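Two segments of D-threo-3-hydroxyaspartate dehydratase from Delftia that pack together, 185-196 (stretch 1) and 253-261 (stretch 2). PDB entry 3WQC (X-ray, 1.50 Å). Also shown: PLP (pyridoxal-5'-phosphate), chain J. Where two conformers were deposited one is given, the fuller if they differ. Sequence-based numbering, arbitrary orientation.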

# COMPACT_ATOMS: atom_id res chain seq x y z
N SER B 185 2.11 7.83 20.24
CA SER B 185 2.34 6.67 21.10
C SER B 185 1.00 6.23 21.67
O SER B 185 0.96 5.11 22.22
CB SER B 185 3.28 6.97 22.28
OG SER B 185 2.66 7.87 23.22
N SER B 186 -0.10 6.97 21.49
CA SER B 186 -1.44 6.53 21.94
C SER B 186 -1.83 5.18 21.25
O SER B 186 -2.67 4.42 21.81
CB SER B 186 -2.49 7.60 21.67
OG SER B 186 -2.70 7.73 20.24
N TYR B 187 -1.21 4.86 20.12
CA TYR B 187 -1.59 3.63 19.38
C TYR B 187 -1.06 2.41 20.04
O TYR B 187 -1.47 1.31 19.69
CB TYR B 187 -1.05 3.72 17.97
CG TYR B 187 -1.95 4.55 17.05
CD1 TYR B 187 -2.30 5.90 17.33
CD2 TYR B 187 -2.43 3.99 15.85
CE1 TYR B 187 -3.08 6.66 16.44
CE2 TYR B 187 -3.23 4.74 14.98
CZ TYR B 187 -3.55 6.05 15.25
OH TYR B 187 -4.35 6.74 14.39
N GLU B 188 -0.17 2.58 21.04
CA GLU B 188 0.35 1.43 21.79
C GLU B 188 -0.54 1.12 23.00
O GLU B 188 -0.25 0.12 23.70
CB GLU B 188 1.79 1.73 22.25
CG GLU B 188 2.83 1.83 21.09
CD GLU B 188 3.96 2.80 21.44
OE1 GLU B 188 4.37 2.92 22.64
OE2 GLU B 188 4.42 3.51 20.52
N LEU B 189 -1.59 1.90 23.28
CA LEU B 189 -2.36 1.77 24.53
C LEU B 189 -3.67 1.05 24.23
O LEU B 189 -4.08 0.94 23.05
CB LEU B 189 -2.70 3.18 25.09
CG LEU B 189 -1.37 3.94 25.44
CD1 LEU B 189 -1.68 5.34 25.98
CD2 LEU B 189 -0.40 3.14 26.33
N ASP B 190 -4.35 0.62 25.29
CA ASP B 190 -5.60 -0.11 25.14
C ASP B 190 -6.52 -0.09 26.34
O ASP B 190 -7.42 -0.97 26.44
CB ASP B 190 -5.36 -1.57 24.63
CG ASP B 190 -4.59 -2.41 25.62
OD1 ASP B 190 -4.45 -1.96 26.77
OD2 ASP B 190 -4.29 -3.61 25.34
N THR B 191 -6.33 0.91 27.23
CA THR B 191 -7.22 1.13 28.36
C THR B 191 -7.63 2.57 28.41
O THR B 191 -6.83 3.43 28.04
CB THR B 191 -6.58 0.72 29.69
OG1 THR B 191 -5.41 1.49 29.91
CG2 THR B 191 -6.20 -0.79 29.72
N PRO B 192 -8.81 2.84 28.95
CA PRO B 192 -9.22 4.24 29.02
C PRO B 192 -8.34 5.02 29.97
O PRO B 192 -8.05 6.23 29.69
CB PRO B 192 -10.69 4.19 29.48
CG PRO B 192 -11.07 2.76 29.47
CD PRO B 192 -9.86 1.91 29.44
N GLU B 193 -7.90 4.42 31.07
CA GLU B 193 -7.04 5.19 32.07
C GLU B 193 -5.73 5.63 31.41
O GLU B 193 -5.39 6.85 31.52
CB GLU B 193 -6.72 4.28 33.28
CG GLU B 193 -7.94 4.06 34.07
CD GLU B 193 -8.53 2.65 33.74
OE1 GLU B 193 -8.14 1.98 32.59
OE2 GLU B 193 -9.39 2.17 34.64
N ALA B 194 -5.05 4.74 30.63
CA ALA B 194 -3.77 5.09 30.03
C ALA B 194 -3.97 6.13 28.94
O ALA B 194 -3.12 7.02 28.78
CB ALA B 194 -3.11 3.86 29.48
N LEU B 195 -5.08 6.01 28.19
CA LEU B 195 -5.33 7.00 27.10
C LEU B 195 -5.61 8.38 27.70
O LEU B 195 -5.22 9.40 27.16
CB LEU B 195 -6.53 6.56 26.24
CG LEU B 195 -6.24 5.38 25.30
CD1 LEU B 195 -7.59 4.83 24.81
CD2 LEU B 195 -5.40 5.83 24.12
N GLN B 196 -6.40 8.44 28.79
CA GLN B 196 -6.74 9.71 29.39
C GLN B 196 -5.45 10.37 29.92
O GLN B 196 -5.26 11.59 29.77
CB GLN B 196 -7.78 9.52 30.54
CG GLN B 196 -8.20 10.83 31.25
CD GLN B 196 -9.22 10.59 32.38
OE1 GLN B 196 -10.26 10.02 32.17
NE2 GLN B 196 -8.88 11.02 33.55
N LEU B 253 -9.80 -1.57 12.67
CA LEU B 253 -9.68 -2.55 13.74
C LEU B 253 -8.58 -2.24 14.75
O LEU B 253 -8.68 -2.59 15.93
CB LEU B 253 -9.40 -3.95 13.17
CG LEU B 253 -10.62 -4.46 12.30
CD1 LEU B 253 -10.12 -5.68 11.52
CD2 LEU B 253 -11.79 -4.81 13.23
N VAL B 254 -7.54 -1.52 14.31
CA VAL B 254 -6.52 -1.02 15.29
C VAL B 254 -7.24 -0.08 16.29
O VAL B 254 -7.02 -0.22 17.50
CB VAL B 254 -5.39 -0.29 14.55
CG1 VAL B 254 -4.60 0.62 15.49
CG2 VAL B 254 -4.48 -1.37 13.97
N MET B 255 -8.13 0.80 15.85
CA MET B 255 -8.88 1.70 16.76
C MET B 255 -9.82 0.91 17.65
O MET B 255 -9.98 1.23 18.85
CB MET B 255 -9.69 2.78 16.03
CG MET B 255 -8.81 3.84 15.35
SD MET B 255 -7.95 4.94 16.50
CE MET B 255 -6.20 4.75 16.17
N ARG B 256 -10.47 -0.11 17.09
CA ARG B 256 -11.36 -0.99 17.87
C ARG B 256 -10.53 -1.62 19.01
O ARG B 256 -10.97 -1.64 20.21
CB ARG B 256 -11.93 -2.09 16.96
CG ARG B 256 -12.88 -3.02 17.71
CD ARG B 256 -12.09 -4.22 18.28
NE ARG B 256 -12.98 -5.28 18.74
CZ ARG B 256 -12.55 -6.42 19.32
NH1 ARG B 256 -11.24 -6.67 19.51
NH2 ARG B 256 -13.46 -7.33 19.69
N ASN B 257 -9.31 -2.12 18.73
CA ASN B 257 -8.50 -2.74 19.73
C ASN B 257 -7.95 -1.74 20.78
O ASN B 257 -7.76 -2.11 21.97
CB ASN B 257 -7.35 -3.48 19.14
CG ASN B 257 -7.77 -4.82 18.56
OD1 ASN B 257 -8.79 -5.39 19.01
ND2 ASN B 257 -6.92 -5.41 17.69
N ILE B 258 -7.72 -0.49 20.36
CA ILE B 258 -7.28 0.55 21.31
C ILE B 258 -8.44 0.81 22.27
O ILE B 258 -8.19 1.16 23.46
CB ILE B 258 -6.86 1.86 20.55
CG1 ILE B 258 -5.50 1.57 19.92
CG2 ILE B 258 -6.70 3.07 21.54
CD1 ILE B 258 -5.20 2.59 18.80
N GLY B 259 -9.68 0.67 21.79
CA GLY B 259 -10.88 0.74 22.63
C GLY B 259 -11.70 1.97 22.44
O GLY B 259 -12.56 2.26 23.27
N VAL B 260 -11.43 2.73 21.37
CA VAL B 260 -12.11 4.01 21.15
C VAL B 260 -13.26 3.86 20.15
O VAL B 260 -14.00 4.85 19.90
CB VAL B 260 -11.14 5.12 20.76
CG1 VAL B 260 -10.12 5.33 21.95
CG2 VAL B 260 -10.43 4.79 19.45
N CYS B 261 -13.50 2.63 19.62
CA CYS B 261 -14.71 2.45 18.82
C CYS B 261 -15.01 0.93 18.92
O CYS B 261 -14.20 0.13 19.43
CB CYS B 261 -14.49 2.84 17.33
SG CYS B 261 -13.35 1.80 16.44
N1 PLP J . -1.52 15.00 13.55
C2 PLP J . -0.46 14.57 12.84
C2A PLP J . 0.82 15.38 12.80
C3 PLP J . -0.56 13.32 12.12
O3 PLP J . 0.48 12.91 11.40
C4 PLP J . -1.80 12.59 12.21
C4A PLP J . -1.93 11.38 11.46
C5 PLP J . -2.87 13.13 12.98
C6 PLP J . -2.66 14.31 13.70
C5A PLP J . -4.19 12.40 13.11
O4P PLP J . -3.96 11.14 13.90
P PLP J . -5.11 10.02 13.82
O1P PLP J . -6.36 10.78 14.05
O2P PLP J . -4.76 9.11 14.95
O3P PLP J . -5.11 9.41 12.48
O HOH W 1 -5.12 -4.15 22.11
O HOH W 2 -8.99 -2.04 24.42

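No direct hydrogen bond joins the two stretches; of about 350 Å² of buried surface, summed over both sides, Ile258 and Tyr187 contribute the most, just under half of it. Ile258 ends the helix 253-258 and lies where the backbones run closest, its CA 4.2 Å from the CA of Asp190. The Ile258 side chain (chi1 m, chi2 t) fills the space between the 3-10 segment and the helix beginning at Pro192: CD1 lies 3.8 Å from Tyr187 CA, CG1 3.5 Å from Leu189 O, and CG2 3.8 Å from Leu195 CD1. Leu195 CD1 also reaches Val260 CG1 at 3.9 Å, extending this apolar patch of methyls in van der Waals contact.

Tyr187 offers one ring face, an apolar surface, to Met255 CE and Ile258 CD1. Met255 CE lies 3.1 Å from Tyr187 CZ, a tight contact in the one conformer given; Met255 SD stands 5.2 Å from the Tyr187 ring centroid, 29° off the normal. At the ring edge, Tyr187 OH donates a very short hydrogen bond, 2.5 Å, to PLP O2P, so this packed ring also holds the cofactor phosphate.

Polar contact gathers at Asp190. Asp190 CA approaches Ile258 O at 3.3 Å, with 149° at the hydrogen, consistent with a CA-H...O contact. Water 2 bridges the backbones, donating to Asp190 O (2.8 Å) and Asn257 O (2.7 Å), acceptors without a direct donor across the interface. Gly259, at positive phi, then takes the chain out of the helix.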